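Local coordinates for protein putative Zn-dependent exopeptidase (Bacteroides vulgatus ATCC 8482, PDB 3GUX) that probably acts as a zinc-dependent aminopeptidase of the M28 family, removing single residues from the N-terminal end of peptides, at residues 225-230 against 264-268. Sequence-based numbering, arbitrary orientation.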
ATOM      1  N   GLU A 225       4.988   3.593 -15.209  1.00  9.89           N
ATOM      2  CA  GLU A 225       5.087   3.813 -13.762  1.00  9.75           C
ATOM      3  C   GLU A 225       5.925   2.735 -13.093  1.00  8.55           C
ATOM      4  O   GLU A 225       6.795   3.027 -12.287  1.00  9.57           O
ATOM      5  CB  GLU A 225       3.699   3.893 -13.148  1.00  8.68           C
ATOM      6  CG  GLU A 225       2.792   4.967 -13.744  1.00 13.51           C
ATOM      7  CD  GLU A 225       2.094   4.574 -15.059  1.00 17.75           C
ATOM      8  OE1 GLU A 225       2.326   3.444 -15.562  1.00 16.60           O
ATOM      9  OE2 GLU A 225       1.322   5.410 -15.587  1.00 12.30           O
HETATM   10  N   MSE A 226       5.711   1.487 -13.462  1.00  8.93           N
HETATM   11  CA  MSE A 226       6.493   0.396 -12.882  1.00  9.13           C
HETATM   12  C   MSE A 226       7.991   0.529 -13.211  1.00  9.78           C
HETATM   13  O   MSE A 226       8.862   0.465 -12.318  1.00 10.25           O
HETATM   14  CB  MSE A 226       5.938  -0.903 -13.419  1.00  8.59           C
HETATM   15  CG  MSE A 226       6.513  -2.162 -12.880  1.00 11.00           C
HETATM   16 SE   MSE A 226       5.875  -3.592 -13.990  0.75 12.04          SE
HETATM   17  CE  MSE A 226       6.676  -3.081 -15.722  1.00  9.75           C
ATOM     18  N   LYS A 227       8.302   0.755 -14.498  1.00  9.79           N
ATOM     19  CA  LYS A 227       9.686   0.892 -14.940  1.00  8.62           C
ATOM     20  C   LYS A 227      10.391   2.040 -14.212  1.00 10.52           C
ATOM     21  O   LYS A 227      11.602   1.959 -13.950  1.00 10.39           O
ATOM     22  CB  LYS A 227       9.746   1.072 -16.478  1.00  2.67           C
ATOM     23  N   LYS A 228       9.628   3.094 -13.899  1.00 12.45           N
ATOM     24  CA  LYS A 228      10.126   4.269 -13.181  1.00 13.03           C
ATOM     25  C   LYS A 228      10.578   3.906 -11.780  1.00 14.33           C
ATOM     26  O   LYS A 228      11.638   4.323 -11.316  1.00 10.49           O
ATOM     27  CB  LYS A 228       9.010   5.312 -13.098  1.00 14.43           C
ATOM     28  CG  LYS A 228       9.402   6.654 -12.506  1.00 19.51           C
ATOM     29  CD  LYS A 228       8.187   7.466 -12.065  1.00 26.78           C
ATOM     30  CE  LYS A 228       7.235   7.773 -13.200  1.00 32.98           C
ATOM     31  NZ  LYS A 228       6.143   8.671 -12.747  1.00 35.76           N
ATOM     32  N   ILE A 229       9.725   3.157 -11.092  1.00 13.20           N
ATOM     33  CA  ILE A 229       9.964   2.700  -9.747  1.00 12.45           C
ATOM     34  C   ILE A 229      11.182   1.754  -9.703  1.00 13.31           C
ATOM     35  O   ILE A 229      12.065   1.899  -8.853  1.00  8.82           O
ATOM     36  CB  ILE A 229       8.672   2.018  -9.173  1.00 12.35           C
ATOM     37  CG1 ILE A 229       7.555   3.066  -8.986  1.00 12.67           C
ATOM     38  CG2 ILE A 229       8.975   1.297  -7.875  1.00 10.96           C
ATOM     39  CD1 ILE A 229       6.080   2.478  -8.809  1.00  8.86           C
ATOM     40  N   TRP A 230      11.253   0.817 -10.647  1.00 13.05           N
ATOM     41  CA  TRP A 230      12.377  -0.123 -10.691  1.00 12.88           C
ATOM     42  C   TRP A 230      13.671   0.607 -11.046  1.00 12.15           C
ATOM     43  O   TRP A 230      14.725   0.253 -10.532  1.00 11.87           O
ATOM     44  CB  TRP A 230      12.116  -1.277 -11.658  1.00 12.64           C
ATOM     45  CG  TRP A 230      11.480  -2.507 -11.056  1.00 12.83           C
ATOM     46  CD1 TRP A 230      11.983  -3.781 -11.090  1.00 12.80           C
ATOM     47  CD2 TRP A 230      10.228  -2.599 -10.345  1.00 16.08           C
ATOM     48  NE1 TRP A 230      11.126  -4.650 -10.476  1.00 11.78           N
ATOM     49  CE2 TRP A 230      10.046  -3.953 -10.003  1.00 10.47           C
ATOM     50  CE3 TRP A 230       9.254  -1.669  -9.958  1.00 11.71           C
ATOM     51  CZ2 TRP A 230       8.942  -4.399  -9.272  1.00  8.04           C
ATOM     52  CZ3 TRP A 230       8.151  -2.116  -9.257  1.00 16.49           C
ATOM     53  CH2 TRP A 230       8.003  -3.467  -8.929  1.00 13.49           C
ATOM     54  N   PRO A 264      -3.767   3.757 -13.194  1.00 12.19           N
ATOM     55  CA  PRO A 264      -2.802   2.661 -13.321  1.00 13.90           C
ATOM     56  C   PRO A 264      -2.154   2.410 -11.947  1.00 13.30           C
ATOM     57  O   PRO A 264      -1.835   3.352 -11.228  1.00 13.08           O
ATOM     58  CB  PRO A 264      -1.772   3.197 -14.291  1.00 14.26           C
ATOM     59  CG  PRO A 264      -1.914   4.687 -14.192  1.00 19.24           C
ATOM     60  CD  PRO A 264      -3.381   4.894 -14.047  1.00 15.53           C
ATOM     61  N   CYS A 265      -1.993   1.157 -11.585  1.00 13.02           N
ATOM     62  CA  CYS A 265      -1.530   0.847 -10.268  1.00 11.63           C
ATOM     63  C   CYS A 265      -0.528  -0.278 -10.308  1.00 11.40           C
ATOM     64  O   CYS A 265      -0.820  -1.354 -10.840  1.00  9.37           O
ATOM     65  CB  CYS A 265      -2.722   0.463  -9.416  1.00 14.76           C
ATOM     66  SG  CYS A 265      -2.328   0.359  -7.711  1.00 16.97           S
ATOM     67  N   VAL A 266       0.632  -0.030  -9.698  1.00 10.83           N
ATOM     68  CA  VAL A 266       1.753  -0.958  -9.700  1.00 10.08           C
ATOM     69  C   VAL A 266       1.772  -1.792  -8.438  1.00 10.49           C
ATOM     70  O   VAL A 266       1.782  -1.246  -7.340  1.00 14.54           O
ATOM     71  CB  VAL A 266       3.126  -0.181  -9.832  1.00  8.24           C
ATOM     72  CG1 VAL A 266       4.281  -1.125  -9.877  1.00  4.80           C
ATOM     73  CG2 VAL A 266       3.157   0.702 -11.096  1.00 10.15           C
ATOM     74  N   ASP A 267       1.810  -3.110  -8.586  1.00  9.16           N
ATOM     75  CA  ASP A 267       1.951  -3.998  -7.447  1.00 12.26           C
ATOM     76  C   ASP A 267       3.444  -4.327  -7.199  1.00 12.80           C
ATOM     77  O   ASP A 267       4.116  -4.866  -8.095  1.00 12.10           O
ATOM     78  CB  ASP A 267       1.134  -5.274  -7.691  1.00 14.30           C
ATOM     79  CG  ASP A 267       0.915  -6.102  -6.432  1.00 13.30           C
ATOM     80  OD1 ASP A 267       1.311  -5.681  -5.300  1.00 15.47           O
ATOM     81  OD2 ASP A 267       0.329  -7.197  -6.573  1.00 16.05           O
ATOM     82  N   ILE A 268       3.963  -3.951  -6.016  1.00 12.50           N
ATOM     83  CA  ILE A 268       5.309  -4.307  -5.560  1.00 11.39           C
ATOM     84  C   ILE A 268       5.034  -5.489  -4.638  1.00 12.74           C
ATOM     85  O   ILE A 268       4.544  -5.278  -3.529  1.00  9.20           O
ATOM     86  CB  ILE A 268       6.041  -3.161  -4.798  1.00 14.00           C
ATOM     87  CG1 ILE A 268       6.088  -1.882  -5.669  1.00 13.36           C
ATOM     88  CG2 ILE A 268       7.423  -3.631  -4.327  1.00 10.60           C
ATOM     89  CD1 ILE A 268       6.797  -0.656  -4.970  1.00 12.89           C
TER
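Helix 223-236 lies against strand 265-269, an outermost strand of the mixed sheet, paired through its backbone with strand 198-203; the two segments run in roughly the same direction, 42° apart, with their axes 8.8 Å apart at closest approach. Pro-264, just before the strand, turns its ring toward the start of the helical segment. Its CG lies 3.6 Å from OE2 of Glu-225, a van der Waals contact; both residues are partly exposed, which suits a charged group at the margin. Cys-265 points away, to the other face of the sheet, where helix 253-260 covers it. Val-266 is the centre of the contact: short and beta-branched, it suits a strand and lets the helix come close, its CA only 5.9 Å from that of Met-226. Its CG2 sits 3.6 Å from N of Met-226 (a selenomethionine), while CG1 meets CZ3 of Trp-230 at 4.0 Å and CB meets CD1 of Ile-229 at 4.1 Å. Asp-267 again points away, yet its O approaches CH2 of Trp-230 at 4.2 Å. Ile-268 closes the row, its CD1 4.1 Å from CG2 of Ile-229; these branched apolar chains fill buried space between helix and sheet. The broad Trp-230 ring spans Val-266 and Ile-268 (CH2 to CG1 of Ile-268, 4.1 Å), its polar NE1 satisfied by O of Phe-212. With no hydrogen bond between the segments, this alpha/beta layer packing rests on shape and burial of apolar surface.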